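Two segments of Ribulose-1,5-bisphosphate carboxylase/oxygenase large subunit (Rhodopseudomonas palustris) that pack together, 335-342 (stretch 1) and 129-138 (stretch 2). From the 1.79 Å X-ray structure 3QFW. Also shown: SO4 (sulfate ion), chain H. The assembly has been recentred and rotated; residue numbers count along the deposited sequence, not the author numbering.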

ATOM      1  N   GLY B 335     -16.602 -21.126 -14.425  1.00 30.84           N
ATOM      2  CA  GLY B 335     -16.029 -22.015 -15.410  1.00 32.49           C
ATOM      3  C   GLY B 335     -14.920 -22.774 -14.717  1.00 30.32           C
ATOM      4  O   GLY B 335     -14.728 -22.619 -13.510  1.00 32.90           O
ATOM      5  N   GLN B 336     -14.175 -23.576 -15.471  1.00 29.99           N
ATOM      6  CA  GLN B 336     -13.190 -24.480 -14.881  1.00 31.83           C
ATOM      7  C   GLN B 336     -11.780 -23.898 -14.816  1.00 33.71           C
ATOM      8  O   GLN B 336     -10.885 -24.514 -14.242  1.00 30.31           O
ATOM      9  CB  GLN B 336     -13.175 -25.822 -15.627  1.00 32.56           C
ATOM     10  CG  GLN B 336     -14.453 -26.616 -15.466  1.00 34.89           C
ATOM     11  CD  GLN B 336     -14.478 -27.862 -16.333  1.00 37.25           C
ATOM     12  OE1 GLN B 336     -13.432 -28.411 -16.687  1.00 37.95           O
ATOM     13  NE2 GLN B 336     -15.674 -28.310 -16.687  1.00 42.24           N
ATOM     14  N   ASP B 337     -11.589 -22.725 -15.414  1.00 30.97           N
ATOM     15  CA  ASP B 337     -10.310 -22.022 -15.329  1.00 30.40           C
ATOM     16  C   ASP B 337     -10.255 -21.186 -14.044  1.00 32.06           C
ATOM     17  O   ASP B 337     -10.279 -19.951 -14.073  1.00 31.05           O
ATOM     18  CB  ASP B 337     -10.084 -21.143 -16.558  1.00 31.36           C
ATOM     19  CG  ASP B 337      -9.672 -21.939 -17.788  1.00 35.25           C
ATOM     20  OD1 ASP B 337      -9.228 -23.101 -17.647  1.00 34.45           O
ATOM     21  OD2 ASP B 337      -9.780 -21.384 -18.902  1.00 31.39           O
ATOM     22  N   VAL B 338     -10.175 -21.886 -12.921  1.00 30.24           N
ATOM     23  CA  VAL B 338     -10.312 -21.284 -11.604  1.00 27.59           C
ATOM     24  C   VAL B 338      -9.678 -22.229 -10.594  1.00 32.28           C
ATOM     25  O   VAL B 338      -9.641 -23.446 -10.810  1.00 31.42           O
ATOM     26  CB  VAL B 338     -11.800 -21.083 -11.251  1.00 30.60           C
ATOM     27  CG1 VAL B 338     -12.503 -22.436 -11.099  1.00 27.98           C
ATOM     28  CG2 VAL B 338     -11.963 -20.245  -9.984  1.00 28.76           C
ATOM     29  N   MET B 339      -9.151 -21.677  -9.507  1.00 27.75           N
ATOM     30  CA  MET B 339      -8.669 -22.499  -8.397  1.00 30.97           C
ATOM     31  C   MET B 339      -9.475 -22.176  -7.134  1.00 33.58           C
ATOM     32  O   MET B 339      -9.375 -21.071  -6.587  1.00 29.49           O
ATOM     33  CB  MET B 339      -7.169 -22.269  -8.164  1.00 32.78           C
ATOM     34  CG  MET B 339      -6.524 -23.171  -7.102  1.00 31.06           C
ATOM     35  SD  MET B 339      -4.712 -23.222  -7.202  1.00 23.43           S
ATOM     36  CE  MET B 339      -4.311 -21.465  -7.078  1.00 29.69           C
ATOM     37  N   LEU B 340     -10.281 -23.131  -6.680  1.00 28.21           N
ATOM     38  CA  LEU B 340     -11.113 -22.915  -5.498  1.00 28.72           C
ATOM     39  C   LEU B 340     -10.320 -23.063  -4.203  1.00 31.14           C
ATOM     40  O   LEU B 340      -9.743 -24.107  -3.923  1.00 31.52           O
ATOM     41  CB  LEU B 340     -12.317 -23.873  -5.496  1.00 29.09           C
ATOM     42  CG  LEU B 340     -13.206 -23.863  -6.742  1.00 29.07           C
ATOM     43  CD1 LEU B 340     -14.307 -24.901  -6.607  1.00 29.03           C
ATOM     44  CD2 LEU B 340     -13.800 -22.492  -7.020  1.00 28.53           C
ATOM     45  N   LEU B 341     -10.291 -22.008  -3.401  1.00 31.44           N
ATOM     46  CA  LEU B 341      -9.588 -22.081  -2.125  1.00 31.19           C
ATOM     47  C   LEU B 341     -10.556 -22.466  -1.021  1.00 35.38           C
ATOM     48  O   LEU B 341     -11.498 -21.732  -0.741  1.00 39.45           O
ATOM     49  CB  LEU B 341      -8.921 -20.741  -1.816  1.00 29.18           C
ATOM     50  CG  LEU B 341      -8.105 -20.622  -0.531  1.00 35.60           C
ATOM     51  CD1 LEU B 341      -6.909 -21.539  -0.587  1.00 34.59           C
ATOM     52  CD2 LEU B 341      -7.665 -19.166  -0.344  1.00 39.11           C
ATOM     53  N   ILE B 342     -10.361 -23.636  -0.421  1.00 33.59           N
ATOM     54  CA  ILE B 342     -11.043 -23.927   0.834  1.00 44.11           C
ATOM     55  C   ILE B 342     -10.052 -23.946   1.996  1.00 39.79           C
ATOM     56  O   ILE B 342     -10.018 -23.023   2.809  1.00 46.89           O
ATOM     57  CB  ILE B 342     -11.793 -25.252   0.805  1.00 46.67           C
ATOM     58  CG1 ILE B 342     -12.635 -25.390   2.078  1.00 52.71           C
ATOM     59  CG2 ILE B 342     -10.811 -26.408   0.698  1.00 48.35           C
ATOM     60  CD1 ILE B 342     -13.126 -24.052   2.637  1.00 52.56           C
TER
HETATM   61  S   SO4 H 381      -8.017 -33.555 -15.894  1.00 55.67           S
HETATM   62  O1  SO4 H 381      -8.822 -34.244 -14.886  1.00 50.29           O
HETATM   63  O2  SO4 H 381      -6.648 -33.397 -15.382  1.00 41.78           O
HETATM   64  O3  SO4 H 381      -8.596 -32.245 -16.199  1.00 38.77           O
HETATM   65  O4  SO4 H 381      -7.994 -34.353 -17.111  1.00 50.27           O
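Stretch 2, residues 129-138: QSRALTASAL

Stretch 2 enters as a loop that becomes extended at Arg131, is a strand from Leu133, and runs alongside strand 339-341 in the same direction. The two strand axes approach to 4.3 Å and cross at -27°, the modest twist of neighbouring parallel strands. Met339 pairs with Leu133 (CA to CA 4.3 Å), Leu340 with Thr134 (CA to CA 4.9 Å) and Leu341 with Ala135 (CA to CA 4.5 Å).

Four backbone hydrogen bonds hold this register. Leu133 N donates to Val338 O (2.9 Å), nearly straight at 174°; Leu340 N donates to Leu133 O (2.9 Å), Ala135 N to Leu340 O (2.9 Å), and Ile342 N to Ala135 O (2.9 Å). Leu133 and Ala135 thus use both N and O towards stretch 1, as Leu340 does towards stretch 2, in the alternating pattern of a parallel ladder. Three of these four carbonyls also receive CA-H...O contacts: Met339 CA lies 3.4 Å from Leu133 O, Thr134 CA 3.5 Å from Leu340 O, and Leu341 CA 3.4 Å from Ala135 O. Before the strand, Gln336 O accepts a weak hydrogen bond from Val338 N (3.0 Å) and lies 3.1 Å from Ala132 CA. Ala137 N, buried by the contact, has no partner in the model.

Met339, Leu341, Leu133 and Ala135 share one face of the sheet, where Met339 CG packs 3.7 Å from Leu133 CB and Leu341 CD1 reaches 3.5 Å from Ala135 CB. Leu340 and Thr134 occupy the other face; Thr134 OG1 is satisfied elsewhere in the structure.

At the start of stretch 2, a sulfate, probably from the crystallisation liquor, takes up successive amides: Gln129 N donates to its O2 (2.8 Å), while Ser130 N (2.7 Å), Ser130 OG (3.1 Å) and Arg131 N (2.8 Å) converge on its O3. Arg131 NH1 donates a hydrogen bond to Ala132 O, the carbonyl of the next residue (3.0 Å).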

ATOM      1  N   GLN B 129      -5.302 -30.996 -16.094  1.00 35.43           N
ATOM      2  CA  GLN B 129      -5.329 -30.745 -17.529  1.00 32.84           C
ATOM      3  C   GLN B 129      -6.435 -29.783 -17.935  1.00 33.85           C
ATOM      4  O   GLN B 129      -6.187 -28.832 -18.664  1.00 36.64           O
ATOM      5  CB  GLN B 129      -5.427 -32.063 -18.322  1.00 35.50           C
ATOM      6  CG  GLN B 129      -4.159 -32.907 -18.262  1.00 36.08           C
ATOM      7  CD  GLN B 129      -4.331 -34.296 -18.882  1.00 43.19           C
ATOM      8  OE1 GLN B 129      -4.121 -34.484 -20.080  1.00 41.26           O
ATOM      9  NE2 GLN B 129      -4.702 -35.273 -18.058  1.00 42.11           N
ATOM     10  N   SER B 130      -7.652 -30.016 -17.457  1.00 32.74           N
ATOM     11  CA  SER B 130      -8.778 -29.186 -17.863  1.00 31.09           C
ATOM     12  C   SER B 130      -9.701 -28.875 -16.695  1.00 32.24           C
ATOM     13  O   SER B 130     -10.427 -27.881 -16.718  1.00 33.18           O
ATOM     14  CB  SER B 130      -9.582 -29.882 -18.966  1.00 35.20           C
ATOM     15  OG  SER B 130     -10.312 -30.961 -18.414  1.00 35.39           O
ATOM     16  N   ARG B 131      -9.677 -29.732 -15.682  1.00 31.29           N
ATOM     17  CA  ARG B 131     -10.512 -29.542 -14.506  1.00 34.62           C
ATOM     18  C   ARG B 131     -10.115 -28.272 -13.771  1.00 31.87           C
ATOM     19  O   ARG B 131      -9.010 -27.763 -13.958  1.00 27.92           O
ATOM     20  CB  ARG B 131     -10.353 -30.728 -13.558  1.00 32.16           C
ATOM     21  CG  ARG B 131      -8.935 -30.887 -13.021  1.00 31.18           C
ATOM     22  CD  ARG B 131      -8.880 -31.912 -11.903  1.00 34.01           C
ATOM     23  NE  ARG B 131      -7.519 -32.191 -11.444  1.00 30.17           N
ATOM     24  CZ  ARG B 131      -6.866 -31.458 -10.546  1.00 35.78           C
ATOM     25  NH1 ARG B 131      -7.440 -30.379 -10.024  1.00 33.49           N
ATOM     26  NH2 ARG B 131      -5.633 -31.793 -10.181  1.00 32.46           N
ATOM     27  N   ALA B 132     -11.020 -27.770 -12.937  1.00 30.08           N
ATOM     28  CA  ALA B 132     -10.693 -26.674 -12.027  1.00 34.06           C
ATOM     29  C   ALA B 132      -9.646 -27.161 -11.033  1.00 30.44           C
ATOM     30  O   ALA B 132      -9.444 -28.366 -10.863  1.00 30.41           O
ATOM     31  CB  ALA B 132     -11.941 -26.186 -11.296  1.00 30.99           C
ATOM     32  N   LEU B 133      -8.966 -26.232 -10.379  1.00 30.27           N
ATOM     33  CA  LEU B 133      -7.969 -26.613  -9.391  1.00 29.86           C
ATOM     34  C   LEU B 133      -8.464 -26.356  -7.971  1.00 29.78           C
ATOM     35  O   LEU B 133      -9.503 -25.726  -7.765  1.00 28.69           O
ATOM     36  CB  LEU B 133      -6.641 -25.889  -9.645  1.00 31.76           C
ATOM     37  CG  LEU B 133      -5.814 -26.412 -10.821  1.00 28.56           C
ATOM     38  CD1 LEU B 133      -6.459 -26.114 -12.179  1.00 35.74           C
ATOM     39  CD2 LEU B 133      -4.411 -25.846 -10.761  1.00 29.01           C
ATOM     40  N   THR B 134      -7.714 -26.863  -7.000  1.00 30.53           N
ATOM     41  CA  THR B 134      -8.068 -26.735  -5.595  1.00 29.56           C
ATOM     42  C   THR B 134      -6.892 -26.202  -4.778  1.00 33.41           C
ATOM     43  O   THR B 134      -5.726 -26.478  -5.080  1.00 33.55           O
ATOM     44  CB  THR B 134      -8.503 -28.091  -4.992  1.00 32.32           C
ATOM     45  OG1 THR B 134      -7.367 -28.960  -4.902  1.00 36.30           O
ATOM     46  CG2 THR B 134      -9.577 -28.759  -5.856  1.00 34.07           C
ATOM     47  N   ALA B 135      -7.201 -25.422  -3.748  1.00 29.51           N
ATOM     48  CA  ALA B 135      -6.173 -24.942  -2.831  1.00 29.52           C
ATOM     49  C   ALA B 135      -6.692 -24.955  -1.407  1.00 30.92           C
ATOM     50  O   ALA B 135      -7.904 -24.901  -1.180  1.00 32.74           O
ATOM     51  CB  ALA B 135      -5.730 -23.524  -3.215  1.00 30.31           C
ATOM     52  N   SER B 136      -5.771 -25.007  -0.451  1.00 29.95           N
ATOM     53  CA  SER B 136      -6.105 -24.782   0.948  1.00 34.02           C
ATOM     54  C   SER B 136      -5.024 -23.957   1.626  1.00 35.24           C
ATOM     55  O   SER B 136      -3.895 -23.859   1.135  1.00 37.67           O
ATOM     56  CB  SER B 136      -6.269 -26.104   1.693  1.00 35.07           C
ATOM     57  OG  SER B 136      -6.931 -25.904   2.928  1.00 38.39           O
ATOM     58  N   ALA B 137      -5.368 -23.364   2.762  1.00 35.17           N
ATOM     59  CA  ALA B 137      -4.393 -22.593   3.515  1.00 35.19           C
ATOM     60  C   ALA B 137      -4.017 -23.321   4.794  1.00 37.31           C
ATOM     61  O   ALA B 137      -4.808 -24.099   5.337  1.00 39.58           O
ATOM     62  CB  ALA B 137      -4.924 -21.191   3.821  1.00 38.02           C
ATOM     63  N   LEU B 138      -2.793 -23.084   5.252  1.00 35.31           N
ATOM     64  CA  LEU B 138      -2.330 -23.594   6.532  1.00 34.98           C
ATOM     65  C   LEU B 138      -2.684 -22.594   7.632  1.00 34.14           C
ATOM     66  O   LEU B 138      -2.191 -21.468   7.643  1.00 39.29           O
ATOM     67  CB  LEU B 138      -0.819 -23.815   6.506  1.00 37.81           C
ATOM     68  CG  LEU B 138      -0.271 -24.782   5.458  1.00 34.41           C
ATOM     69  CD1 LEU B 138       1.235 -24.882   5.608  1.00 35.24           C
ATOM     70  CD2 LEU B 138      -0.934 -26.172   5.552  1.00 37.13           C
TER